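Phikz039 (Pseudomonas phage phikz, PDB 3ZBQ) is a phage-encoded relative of tubulin, known as PhuZ, modelled here with guanosine-5'-diphosphate in its nucleotide pocket. Local coordinates at residues V222-A233 against Q275-I285; D29-V37 against N44-I52. All coordinates share one frame; numbering follows the deposited sequence.

Overall arrangement
From the N terminus the chain lays down strand 7-12 and helix 13-23, then enters contact 2. There strand 30-34 and the short strand 49-51 pair in parallel, closing a short loop and setting 49-51 at one end of the large mixed sheet. The chain continues through the nucleotide-binding half and helix 175-192 before contact 1 opens at strand 222-227. Strand 275-281 returns antiparallel beside it, closing a loop of chain that includes strands 239-246 and 260-265, which extend the sheet beyond 275-281; helix 284-304 follows. The two contacts come in series and neither nest nor cross. Their centres, about 31 Å apart, lie on opposite sides of the chain's centre, yet both belong to one sheet.

Contact 1: residues V222-A233 against Q275-I285; sequences VQLHVCFDRQEA and QMHFVINGLSI
Two antiparallel strands of the tubulin-like C-terminal domain, 222-227 and 275-281, meet here inside the sheet, flanked by strand 163-168 beside the first and 239-246 beside the second. Three hydrogen-bonded pairs, Gln-223 with Asn-281, His-225 with Val-279 and Cys-227 with His-277, alternate with the non-hydrogen-bonded pairs Leu-224 with Ile-280 and Val-226 with Phe-278. The latter put apolar side chains on one face, where CG2 of Val-226 lies 3.9 Å from CD2 of Phe-278 and helix 175-192 packs on the Phe-278 ring. Farther along, the sulfur SD of Met-276 sits 3.9 Å from CE1 of Phe-228, an oblique Met-aromatic contact between side chains that run alongside each other.

The opposite face carries His-225, Cys-227, His-277 and Val-279. Ala-233, in the helix that follows the first strand, sets CB 3.7 Å from CG of His-277 and 4.0 Å from CG2 of Val-279, so the start of this helix packs over these two residues. The His-277 ring is gripped at both nitrogens: ND1 bonds Ser-244, and NE2 accepts from Gln-275 NE2 at 2.8 Å, almost in the ring plane. Asp-229 caps the helix, its OD1 taking the N-H of Glu-232.

At the far end His-225, its CG anti to the carbonyl carbon (chi1 -52°), carries its imidazole to Asn-281: NE2 donates to OD1 at 2.9 Å, with the oxygen in the imidazole plane but the donor well above the amide plane, the two planes standing 78° apart. Asn-281 ND2 in turn bonds Ser-284 OG at 3.0 Å, nearly in the amide plane.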
# COMPACT_ATOMS: atom_id res chain seq x y z
N VAL A 222 -2.86 -8.04 -7.75
CA VAL A 222 -1.71 -8.18 -8.61
C VAL A 222 -0.57 -7.33 -8.07
O VAL A 222 -0.78 -6.41 -7.27
CB VAL A 222 -2.05 -7.80 -10.06
CG1 VAL A 222 -3.01 -8.82 -10.64
CG2 VAL A 222 -2.67 -6.40 -10.10
N GLN A 223 0.65 -7.67 -8.47
CA GLN A 223 1.81 -6.97 -7.95
C GLN A 223 2.49 -6.09 -8.99
O GLN A 223 2.69 -6.49 -10.14
CB GLN A 223 2.81 -7.98 -7.35
CG GLN A 223 3.98 -7.35 -6.65
CD GLN A 223 4.66 -8.31 -5.70
OE1 GLN A 223 4.13 -9.39 -5.41
NE2 GLN A 223 5.83 -7.93 -5.21
N LEU A 224 2.83 -4.86 -8.59
CA LEU A 224 3.51 -3.92 -9.46
C LEU A 224 5.00 -3.87 -9.16
O LEU A 224 5.40 -3.63 -8.02
CB LEU A 224 2.93 -2.51 -9.31
CG LEU A 224 3.76 -1.40 -9.94
CD1 LEU A 224 3.71 -1.54 -11.48
CD2 LEU A 224 3.22 -0.06 -9.51
N HIS A 225 5.79 -4.12 -10.19
CA HIS A 225 7.24 -4.07 -10.08
C HIS A 225 7.79 -2.89 -10.87
O HIS A 225 7.63 -2.83 -12.09
CB HIS A 225 7.86 -5.37 -10.61
CG HIS A 225 7.27 -6.62 -10.02
ND1 HIS A 225 7.82 -7.26 -8.93
CD2 HIS A 225 6.17 -7.34 -10.37
CE1 HIS A 225 7.09 -8.32 -8.64
NE2 HIS A 225 6.09 -8.39 -9.50
N VAL A 226 8.42 -1.95 -10.17
CA VAL A 226 9.06 -0.82 -10.84
C VAL A 226 10.50 -1.19 -11.17
O VAL A 226 11.31 -1.42 -10.28
CB VAL A 226 9.01 0.45 -9.98
CG1 VAL A 226 9.69 1.61 -10.71
CG2 VAL A 226 7.56 0.82 -9.66
N CYS A 227 10.80 -1.26 -12.47
CA CYS A 227 12.10 -1.75 -12.94
C CYS A 227 12.86 -0.64 -13.64
O CYS A 227 12.29 0.07 -14.48
CB CYS A 227 11.90 -2.92 -13.90
SG CYS A 227 10.86 -4.26 -13.25
N PHE A 228 14.15 -0.49 -13.33
CA PHE A 228 14.91 0.65 -13.84
C PHE A 228 15.85 0.32 -15.01
O PHE A 228 16.58 1.20 -15.49
CB PHE A 228 15.65 1.36 -12.71
CG PHE A 228 14.72 1.95 -11.70
CD1 PHE A 228 14.09 3.16 -11.94
CD2 PHE A 228 14.45 1.28 -10.51
CE1 PHE A 228 13.22 3.70 -11.02
CE2 PHE A 228 13.58 1.82 -9.58
CZ PHE A 228 12.97 3.04 -9.83
N ASP A 229 15.79 -0.92 -15.49
CA ASP A 229 16.42 -1.29 -16.76
C ASP A 229 15.71 -2.48 -17.42
O ASP A 229 14.79 -3.06 -16.84
CB ASP A 229 17.92 -1.56 -16.58
CG ASP A 229 18.22 -2.70 -15.62
OD1 ASP A 229 17.38 -3.60 -15.45
OD2 ASP A 229 19.32 -2.70 -15.04
N ARG A 230 16.15 -2.84 -18.63
CA ARG A 230 15.50 -3.91 -19.38
C ARG A 230 15.57 -5.22 -18.62
O ARG A 230 14.59 -5.97 -18.55
CB ARG A 230 16.16 -4.09 -20.76
CG ARG A 230 15.39 -5.01 -21.70
CD ARG A 230 16.22 -5.40 -22.93
NE ARG A 230 17.31 -6.32 -22.58
CZ ARG A 230 18.60 -5.98 -22.53
NH1 ARG A 230 18.99 -4.75 -22.82
NH2 ARG A 230 19.51 -6.89 -22.19
N GLN A 231 16.74 -5.49 -18.05
CA GLN A 231 17.00 -6.76 -17.39
C GLN A 231 16.13 -7.00 -16.15
O GLN A 231 15.75 -8.13 -15.87
CB GLN A 231 18.49 -6.87 -17.06
CG GLN A 231 19.41 -6.78 -18.29
CD GLN A 231 19.83 -5.35 -18.66
OE1 GLN A 231 19.19 -4.37 -18.26
NE2 GLN A 231 20.91 -5.23 -19.42
N GLU A 232 15.82 -5.93 -15.41
CA GLU A 232 14.95 -6.07 -14.23
C GLU A 232 13.52 -6.40 -14.65
O GLU A 232 12.87 -7.24 -14.03
CB GLU A 232 14.98 -4.80 -13.36
CG GLU A 232 16.29 -4.58 -12.62
CD GLU A 232 16.24 -3.39 -11.67
OE1 GLU A 232 15.30 -2.57 -11.77
OE2 GLU A 232 17.13 -3.28 -10.80
N ALA A 233 13.05 -5.77 -15.71
CA ALA A 233 11.71 -6.07 -16.22
C ALA A 233 11.64 -7.50 -16.74
O ALA A 233 10.65 -8.19 -16.55
CB ALA A 233 11.31 -5.09 -17.30
N GLN A 275 15.55 3.83 -19.64
CA GLN A 275 14.19 3.31 -19.66
C GLN A 275 13.67 2.94 -18.27
O GLN A 275 14.46 2.66 -17.36
CB GLN A 275 14.11 2.12 -20.62
CG GLN A 275 15.11 1.02 -20.32
CD GLN A 275 15.25 0.05 -21.46
OE1 GLN A 275 15.87 0.37 -22.48
NE2 GLN A 275 14.67 -1.13 -21.31
N MET A 276 12.35 2.97 -18.11
CA MET A 276 11.71 2.51 -16.88
C MET A 276 10.53 1.63 -17.25
O MET A 276 9.82 1.92 -18.21
CB MET A 276 11.21 3.68 -16.03
CG MET A 276 12.27 4.46 -15.29
SD MET A 276 11.52 5.52 -14.03
CE MET A 276 10.46 6.57 -15.03
N HIS A 277 10.31 0.57 -16.48
CA HIS A 277 9.22 -0.34 -16.75
C HIS A 277 8.37 -0.55 -15.52
O HIS A 277 8.88 -0.69 -14.41
CB HIS A 277 9.75 -1.69 -17.24
CG HIS A 277 10.68 -1.57 -18.40
ND1 HIS A 277 10.23 -1.37 -19.69
CD2 HIS A 277 12.03 -1.58 -18.47
CE1 HIS A 277 11.27 -1.28 -20.50
NE2 HIS A 277 12.37 -1.41 -19.79
N PHE A 278 7.06 -0.57 -15.73
CA PHE A 278 6.15 -0.71 -14.62
C PHE A 278 5.38 -1.98 -14.91
O PHE A 278 4.46 -1.98 -15.72
CB PHE A 278 5.26 0.53 -14.54
CG PHE A 278 6.04 1.79 -14.30
CD1 PHE A 278 6.67 2.45 -15.35
CD2 PHE A 278 6.18 2.31 -13.01
CE1 PHE A 278 7.42 3.62 -15.13
CE2 PHE A 278 6.93 3.47 -12.79
CZ PHE A 278 7.54 4.12 -13.85
N VAL A 279 5.80 -3.07 -14.28
CA VAL A 279 5.37 -4.40 -14.70
C VAL A 279 4.41 -4.99 -13.70
O VAL A 279 4.76 -5.16 -12.54
CB VAL A 279 6.57 -5.37 -14.84
CG1 VAL A 279 6.10 -6.70 -15.44
CG2 VAL A 279 7.64 -4.75 -15.73
N ILE A 280 3.20 -5.30 -14.15
CA ILE A 280 2.18 -5.91 -13.30
C ILE A 280 2.12 -7.42 -13.57
O ILE A 280 1.96 -7.84 -14.70
CB ILE A 280 0.79 -5.28 -13.54
CG1 ILE A 280 0.79 -3.79 -13.18
CG2 ILE A 280 -0.29 -5.99 -12.73
CD1 ILE A 280 -0.50 -3.07 -13.53
N ASN A 281 2.27 -8.22 -12.52
CA ASN A 281 2.03 -9.66 -12.64
C ASN A 281 1.17 -10.16 -11.48
O ASN A 281 0.85 -9.40 -10.57
CB ASN A 281 3.34 -10.46 -12.76
CG ASN A 281 4.06 -10.65 -11.42
OD1 ASN A 281 3.80 -9.94 -10.44
ND2 ASN A 281 4.99 -11.60 -11.38
N GLY A 282 0.79 -11.43 -11.50
CA GLY A 282 -0.04 -11.96 -10.43
C GLY A 282 0.72 -12.93 -9.57
O GLY A 282 0.46 -13.05 -8.36
N LEU A 283 1.68 -13.62 -10.18
CA LEU A 283 2.35 -14.74 -9.51
C LEU A 283 3.10 -14.32 -8.24
O LEU A 283 3.13 -15.07 -7.26
CB LEU A 283 3.33 -15.41 -10.47
CG LEU A 283 3.88 -16.76 -10.02
CD1 LEU A 283 2.74 -17.75 -9.82
CD2 LEU A 283 4.88 -17.29 -11.04
N SER A 284 3.70 -13.14 -8.26
CA SER A 284 4.57 -12.71 -7.18
C SER A 284 3.82 -12.56 -5.86
O SER A 284 4.42 -12.63 -4.79
CB SER A 284 5.26 -11.39 -7.55
OG SER A 284 6.17 -11.59 -8.62
N ILE A 285 2.50 -12.36 -5.94
CA ILE A 285 1.67 -12.27 -4.72
C ILE A 285 1.81 -13.54 -3.87
O ILE A 285 1.80 -13.48 -2.62
CB ILE A 285 0.18 -12.02 -5.06
CG1 ILE A 285 -0.01 -10.63 -5.66
CG2 ILE A 285 -0.71 -12.20 -3.84
CD1 ILE A 285 0.58 -9.52 -4.81
O HOH W 1 17.45 2.18 -17.90

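Contact 2: residues D29-V37 against N44-I52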
# COMPACT_ATOMS: atom_id res chain seq x y z
N ASP A 29 0.14 17.50 -5.17
CA ASP A 29 -1.21 17.02 -4.91
C ASP A 29 -1.23 15.80 -4.01
O ASP A 29 -1.62 14.71 -4.43
CB ASP A 29 -1.92 16.73 -6.24
CG ASP A 29 -2.03 17.96 -7.12
OD1 ASP A 29 -2.35 19.04 -6.57
OD2 ASP A 29 -1.79 17.85 -8.33
N VAL A 30 -0.83 16.01 -2.77
CA VAL A 30 -0.78 14.93 -1.80
C VAL A 30 -1.71 15.26 -0.64
O VAL A 30 -2.02 16.43 -0.37
CB VAL A 30 0.65 14.71 -1.26
CG1 VAL A 30 1.65 14.47 -2.38
CG2 VAL A 30 1.09 15.89 -0.41
N CYS A 31 -2.15 14.23 0.06
CA CYS A 31 -2.99 14.43 1.23
C CYS A 31 -2.74 13.34 2.24
O CYS A 31 -2.16 12.29 1.92
CB CYS A 31 -4.48 14.51 0.84
SG CYS A 31 -5.17 13.00 0.13
N TYR A 32 -3.17 13.59 3.47
CA TYR A 32 -2.83 12.75 4.61
C TYR A 32 -4.07 12.42 5.43
O TYR A 32 -4.85 13.31 5.76
CB TYR A 32 -1.87 13.49 5.53
CG TYR A 32 -0.52 13.81 4.96
CD1 TYR A 32 -0.31 14.96 4.21
CD2 TYR A 32 0.57 12.99 5.22
CE1 TYR A 32 0.95 15.28 3.72
CE2 TYR A 32 1.83 13.29 4.72
CZ TYR A 32 2.00 14.43 3.98
OH TYR A 32 3.25 14.74 3.49
N ILE A 33 -4.23 11.14 5.76
CA ILE A 33 -5.37 10.69 6.54
C ILE A 33 -4.88 9.76 7.64
O ILE A 33 -4.18 8.78 7.38
CB ILE A 33 -6.42 9.94 5.68
CG1 ILE A 33 -6.75 10.71 4.39
CG2 ILE A 33 -7.69 9.69 6.48
CD1 ILE A 33 -5.85 10.35 3.25
N ASP A 34 -5.25 10.06 8.88
CA ASP A 34 -4.81 9.25 10.01
C ASP A 34 -5.83 9.32 11.13
O ASP A 34 -6.84 10.03 11.03
CB ASP A 34 -3.46 9.75 10.52
CG ASP A 34 -2.67 8.68 11.27
OD1 ASP A 34 -3.24 7.62 11.63
OD2 ASP A 34 -1.46 8.91 11.50
N THR A 35 -5.56 8.58 12.20
CA THR A 35 -6.39 8.59 13.41
C THR A 35 -5.59 9.17 14.57
O THR A 35 -5.91 8.95 15.74
CB THR A 35 -6.83 7.17 13.78
OG1 THR A 35 -5.66 6.37 13.96
CG2 THR A 35 -7.68 6.56 12.65
N SER A 36 -4.55 9.92 14.25
CA SER A 36 -3.58 10.35 15.25
C SER A 36 -3.03 11.73 14.90
O SER A 36 -2.65 11.98 13.75
CB SER A 36 -2.44 9.33 15.31
OG SER A 36 -1.26 9.86 15.90
N VAL A 37 -3.00 12.64 15.88
CA VAL A 37 -2.41 13.97 15.65
C VAL A 37 -0.90 13.92 15.86
O VAL A 37 -0.17 14.78 15.38
CB VAL A 37 -3.04 15.06 16.54
CG1 VAL A 37 -4.53 15.13 16.29
CG2 VAL A 37 -2.77 14.80 18.01
N ASN A 44 2.27 18.74 7.25
CA ASN A 44 0.83 18.56 7.40
C ASN A 44 0.17 19.90 7.64
O ASN A 44 0.53 20.62 8.58
CB ASN A 44 0.51 17.63 8.56
CG ASN A 44 0.93 16.20 8.29
OD1 ASN A 44 1.94 15.73 8.82
ND2 ASN A 44 0.16 15.50 7.46
N THR A 45 -0.80 20.24 6.80
CA THR A 45 -1.55 21.49 6.95
C THR A 45 -3.02 21.19 7.20
O THR A 45 -3.46 20.04 7.10
CB THR A 45 -1.42 22.38 5.71
OG1 THR A 45 -2.14 21.79 4.62
CG2 THR A 45 0.05 22.56 5.32
N ASP A 46 -3.79 22.23 7.53
CA ASP A 46 -5.23 22.07 7.70
C ASP A 46 -5.87 21.73 6.36
O ASP A 46 -6.93 21.11 6.31
CB ASP A 46 -5.86 23.35 8.27
CG ASP A 46 -5.27 23.75 9.61
OD1 ASP A 46 -4.75 22.87 10.32
OD2 ASP A 46 -5.34 24.96 9.94
N ASP A 47 -5.22 22.14 5.27
CA ASP A 47 -5.76 21.92 3.93
C ASP A 47 -5.49 20.53 3.36
O ASP A 47 -6.26 20.05 2.53
CB ASP A 47 -5.24 22.99 2.97
CG ASP A 47 -5.77 24.37 3.30
OD1 ASP A 47 -6.87 24.46 3.89
OD2 ASP A 47 -5.09 25.37 2.97
N ASN A 48 -4.42 19.87 3.80
CA ASN A 48 -4.04 18.59 3.19
C ASN A 48 -4.16 17.38 4.11
O ASN A 48 -3.76 16.27 3.74
CB ASN A 48 -2.64 18.68 2.57
CG ASN A 48 -1.53 18.78 3.61
OD1 ASN A 48 -1.77 18.73 4.83
ND2 ASN A 48 -0.30 18.93 3.14
N THR A 49 -4.70 17.57 5.31
CA THR A 49 -4.72 16.51 6.31
C THR A 49 -6.09 16.36 6.93
O THR A 49 -6.74 17.35 7.26
CB THR A 49 -3.69 16.81 7.42
OG1 THR A 49 -2.38 16.89 6.85
CG2 THR A 49 -3.71 15.72 8.52
N ILE A 50 -6.54 15.11 7.05
CA ILE A 50 -7.75 14.79 7.80
C ILE A 50 -7.38 13.82 8.91
O ILE A 50 -6.86 12.73 8.64
CB ILE A 50 -8.84 14.14 6.91
CG1 ILE A 50 -9.43 15.16 5.95
CG2 ILE A 50 -9.95 13.55 7.77
CD1 ILE A 50 -10.40 14.54 4.94
N ILE A 51 -7.64 14.22 10.15
CA ILE A 51 -7.43 13.35 11.30
C ILE A 51 -8.79 12.86 11.81
O ILE A 51 -9.66 13.67 12.13
CB ILE A 51 -6.67 14.08 12.42
CG1 ILE A 51 -5.33 14.60 11.89
CG2 ILE A 51 -6.44 13.15 13.62
CD1 ILE A 51 -4.45 13.51 11.27
N ILE A 52 -8.97 11.55 11.86
CA ILE A 52 -10.25 10.97 12.26
C ILE A 52 -10.23 10.73 13.76
O ILE A 52 -9.50 9.86 14.24
CB ILE A 52 -10.52 9.66 11.53
CG1 ILE A 52 -10.51 9.89 10.01
CG2 ILE A 52 -11.87 9.07 11.94
CD1 ILE A 52 -10.62 8.61 9.21
O HOH W 2 -0.33 19.10 0.08
O HOH W 3 -8.50 8.41 16.60
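Tyr-32, Ile-51 and Asn-48 bury the most surface where strands 30-34 and 49-51 run parallel at the edge of the nucleotide-binding domain's sheet. Both backbone polar atoms of Tyr-32 bond segment 44-52: its N donates to Asn-48 O at 2.8 Å, and its O accepts from Ile-50 N. Over one face of its ring stands Asn-44 ND2, 3.1 Å from CG and nearer the rim than the centre, with the amide plane turned 68° to the ring. That nitrogen also donates to Thr-49 OG1 at 3.0 Å, while Asn-44 OD1 accepts from His-41 N, so both ends of the amide are held.

Asn-48 lies alongside the tyrosine, ND2 3.9 Å from CE1. Its OD1 is held from opposite faces of its plane by Thr-45 N and Thr-49 OG1, tying the turn to the strand. Further along the face that carries Tyr-32, Ile-51 has both side-chain torsions near -57°; CD1 comes within 3.4 Å of Ser-36 O, while CG2 meets Val-37 CG1 at 3.8 Å.

Asp-34, whose side chain lies about 4 Å from the bound guanosine-5'-diphosphate, donates its N to Ile-50 O and accepts Ile-52 N through its O at 2.7 Å. A pocket-side residue is thus held by its backbone at and just beyond strand 49-51, while asparagine and threonine side chains brace the turn leading into it.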